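Local coordinates for protein alcohol dehydrogenase, zinc-containing (Thermotoga maritima, PDB 1VJ0) that probably acts as a zinc-dependent oxidoreductase of the alcohol dehydrogenase family, and binds zinc ions at two separate sites, at residues P72-A80 with P143-S151. Numbering follows the deposited sequence.
Sequences PIILGHEGA and PHLRGCYSS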
loop_
_atom_site.group_PDB
_atom_site.type_symbol
_atom_site.label_atom_id
_atom_site.label_comp_id
_atom_site.label_asym_id
_atom_site.label_seq_id
_atom_site.Cartn_x
_atom_site.Cartn_y
_atom_site.Cartn_z
ATOM N N PRO A 72 -6.590 33.781 -28.578
ATOM C CA PRO A 72 -6.760 32.591 -29.439
ATOM C C PRO A 72 -5.926 31.453 -28.946
ATOM O O PRO A 72 -5.037 31.675 -28.125
ATOM C CB PRO A 72 -6.220 33.076 -30.791
ATOM C CG PRO A 72 -5.171 34.061 -30.420
ATOM C CD PRO A 72 -5.820 34.813 -29.284
ATOM N N ILE A 73 -6.205 30.251 -29.463
ATOM C CA ILE A 73 -5.502 29.040 -29.054
ATOM C C ILE A 73 -5.477 28.063 -30.218
ATOM O O ILE A 73 -6.457 27.982 -30.972
ATOM C CB ILE A 73 -6.173 28.387 -27.795
ATOM C CG1 ILE A 73 -5.417 27.154 -27.333
ATOM C CG2 ILE A 73 -7.657 28.011 -28.050
ATOM C CD1 ILE A 73 -5.879 26.609 -26.017
ATOM N N ILE A 74 -4.371 27.328 -30.316
ATOM C CA ILE A 74 -4.299 26.105 -31.097
ATOM C C ILE A 74 -4.642 24.882 -30.205
ATOM O O ILE A 74 -3.887 24.480 -29.313
ATOM C CB ILE A 74 -2.931 25.956 -31.789
ATOM C CG1 ILE A 74 -2.646 27.132 -32.744
ATOM C CG2 ILE A 74 -2.879 24.636 -32.526
ATOM C CD1 ILE A 74 -1.168 27.354 -33.079
ATOM N N LEU A 75 -5.794 24.275 -30.483
ATOM C CA LEU A 75 -6.252 23.144 -29.714
ATOM C C LEU A 75 -5.411 21.939 -30.065
ATOM O O LEU A 75 -4.543 22.009 -30.972
ATOM C CB LEU A 75 -7.730 22.862 -29.972
ATOM C CG LEU A 75 -8.721 23.935 -29.548
ATOM C CD1 LEU A 75 -10.067 23.640 -30.169
ATOM C CD2 LEU A 75 -8.823 24.017 -28.060
ATOM N N GLY A 76 -5.690 20.840 -29.351
ATOM C CA GLY A 76 -5.067 19.548 -29.616
ATOM C C GLY A 76 -4.062 19.252 -28.528
ATOM O O GLY A 76 -2.997 19.844 -28.513
ATOM N N HIS A 77 -4.404 18.349 -27.621
ATOM C CA HIS A 77 -3.514 17.977 -26.512
ATOM C C HIS A 77 -3.048 16.510 -26.586
ATOM O O HIS A 77 -2.451 15.975 -25.635
ATOM C CB HIS A 77 -4.216 18.280 -25.188
ATOM C CG HIS A 77 -5.546 17.616 -25.039
ATOM N ND1 HIS A 77 -6.728 18.220 -25.420
ATOM C CD2 HIS A 77 -5.884 16.403 -24.530
ATOM C CE1 HIS A 77 -7.737 17.393 -25.179
ATOM N NE2 HIS A 77 -7.249 16.284 -24.642
ATOM N N GLU A 78 -3.357 15.857 -27.707
ATOM C CA GLU A 78 -2.988 14.471 -27.958
ATOM C C GLU A 78 -2.117 14.468 -29.247
ATOM O O GLU A 78 -2.634 14.664 -30.366
ATOM C CB GLU A 78 -4.274 13.651 -28.225
ATOM C CG GLU A 78 -5.243 13.491 -27.033
ATOM C CD GLU A 78 -6.633 12.923 -27.398
ATOM O OE1 GLU A 78 -6.824 12.030 -28.267
ATOM O OE2 GLU A 78 -7.576 13.388 -26.805
ATOM N N GLY A 79 -0.822 14.189 -29.091
ATOM C CA GLY A 79 0.120 14.266 -30.167
ATOM C C GLY A 79 1.274 13.272 -30.183
ATOM O O GLY A 79 1.716 12.762 -29.146
ATOM N N ALA A 80 1.719 12.964 -31.388
ATOM C CA ALA A 80 2.968 12.221 -31.609
ATOM C C ALA A 80 3.638 12.859 -32.773
ATOM O O ALA A 80 2.976 13.361 -33.686
ATOM C CB ALA A 80 2.694 10.769 -31.884
ATOM N N PRO A 143 6.531 31.551 -29.445
ATOM C CA PRO A 143 6.563 31.003 -30.812
ATOM C C PRO A 143 5.232 30.348 -31.244
ATOM O O PRO A 143 5.212 29.660 -32.240
ATOM C CB PRO A 143 7.684 29.978 -30.725
ATOM C CG PRO A 143 7.523 29.431 -29.315
ATOM C CD PRO A 143 7.160 30.609 -28.495
ATOM N N HIS A 144 4.141 30.637 -30.509
ATOM C CA HIS A 144 2.736 30.379 -30.944
ATOM C C HIS A 144 2.215 28.945 -30.881
ATOM O O HIS A 144 1.070 28.719 -30.460
ATOM C CB HIS A 144 2.498 30.884 -32.366
ATOM C CG HIS A 144 2.940 32.297 -32.595
ATOM N ND1 HIS A 144 2.362 33.371 -31.944
ATOM C CD2 HIS A 144 3.898 32.817 -33.414
ATOM C CE1 HIS A 144 2.961 34.491 -32.331
ATOM N NE2 HIS A 144 3.888 34.187 -33.226
ATOM N N LEU A 145 3.039 27.989 -31.314
ATOM C CA LEU A 145 2.625 26.596 -31.565
ATOM C C LEU A 145 2.614 25.777 -30.285
ATOM O O LEU A 145 3.593 25.069 -29.957
ATOM C CB LEU A 145 3.558 25.964 -32.636
ATOM C CG LEU A 145 3.696 26.749 -33.949
ATOM C CD1 LEU A 145 4.703 26.114 -34.859
ATOM C CD2 LEU A 145 2.338 26.937 -34.666
ATOM N N ARG A 146 1.491 25.870 -29.551
ATOM C CA ARG A 146 1.389 25.260 -28.228
ATOM C C ARG A 146 0.226 24.260 -28.167
ATOM O O ARG A 146 -0.276 23.944 -27.087
ATOM C CB ARG A 146 1.264 26.307 -27.127
ATOM C CG ARG A 146 2.458 27.226 -26.982
ATOM C CD ARG A 146 3.785 26.539 -26.831
ATOM N NE ARG A 146 4.798 27.516 -26.386
ATOM C CZ ARG A 146 6.003 27.191 -25.953
ATOM N NH1 ARG A 146 6.382 25.921 -25.924
ATOM N NH2 ARG A 146 6.840 28.139 -25.579
ATOM N N GLY A 147 -0.145 23.741 -29.335
ATOM C CA GLY A 147 -1.185 22.740 -29.467
ATOM C C GLY A 147 -0.911 21.846 -30.673
ATOM O O GLY A 147 -0.073 22.183 -31.495
ATOM N N CYS A 148 -1.607 20.707 -30.749
ATOM C CA CYS A 148 -1.302 19.702 -31.750
ATOM C C CYS A 148 -2.058 19.836 -33.077
ATOM O O CYS A 148 -1.717 19.135 -34.025
ATOM C CB CYS A 148 -1.567 18.313 -31.166
ATOM S SG CYS A 148 -0.463 17.959 -29.781
ATOM N N TYR A 149 -3.085 20.712 -33.144
ATOM C CA TYR A 149 -3.784 20.976 -34.409
ATOM C C TYR A 149 -2.921 21.935 -35.243
ATOM O O TYR A 149 -3.325 23.078 -35.582
ATOM C CB TYR A 149 -5.141 21.626 -34.200
ATOM C CG TYR A 149 -6.280 20.833 -33.560
ATOM C CD1 TYR A 149 -6.077 19.663 -32.845
ATOM C CD2 TYR A 149 -7.594 21.309 -33.687
ATOM C CE1 TYR A 149 -7.153 19.007 -32.220
ATOM C CE2 TYR A 149 -8.640 20.687 -33.083
ATOM C CZ TYR A 149 -8.420 19.520 -32.363
ATOM O OH TYR A 149 -9.484 18.917 -31.755
ATOM N N SER A 150 -1.772 21.410 -35.651
ATOM C CA SER A 150 -0.714 22.188 -36.208
ATOM C C SER A 150 0.254 21.233 -36.912
ATOM O O SER A 150 0.325 20.014 -36.628
ATOM C CB SER A 150 0.004 22.927 -35.051
ATOM O OG SER A 150 1.065 23.726 -35.500
ATOM N N SER A 151 1.017 21.796 -37.820
ATOM C CA SER A 151 2.072 21.085 -38.534
ATOM C C SER A 151 3.203 20.786 -37.562
ATOM O O SER A 151 3.871 19.746 -37.701
ATOM C CB SER A 151 2.579 21.941 -39.713
ATOM O OG SER A 151 3.089 23.205 -39.265
#
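One face of the Y149 ring covers the L75 C and G76 N atoms of the backbone. The carbonyl carbon of L75 sits 3.6 Å above the ring plane, displaced toward the rim, and L75 CB comes over the same face in a CH-pi contact, 4.0 Å from the ring centroid. CA of G76 is only 3.4 Å from Y149 CE1; a CB there would collide with the ring and, at these backbone angles, press into the carbonyl O of L75, so glycine suits the place on both counts. The ring is carried there by CG standing anti to the carbonyl carbon (chi1 -69°), while its hydroxyl is hydrogen-bonded to D58 of helix 56-62. Two backbone hydrogen bonds join the segments: Y149 N reaches L75 O at 2.9 Å and 160°, and C148 N donates to G76 O. Y149 is also the centre of an inverse gamma turn. The contact belongs to the GroES-like domain of what is probably a zinc-dependent dehydrogenase, where the loop preceding strand 152-155 packs against the approach to strand 78-86; the following residues, H77 and E78, bind zinc together with C55 and C178. Replacing Y149 by an alanine is likely to open a gap over the L75-G76 peptide and leave D58 OD2 without its hydroxyl partner. G147 fits because its bare CA comes 3.2 Å from I74 O in a CA-H...O contact, where any CB would clash. The branched I74 serves two neighbours: CG2 rests against Y149 CB and the carbonyl O of the same tyrosine, while CD1 meets L145 CD2 at 3.9 Å, with the carbonyl O of H144 beside it. C148 SG lies 3.4 Å from G76 O and 3.8 Å from G79 CA, where a CB would strike the sulfur.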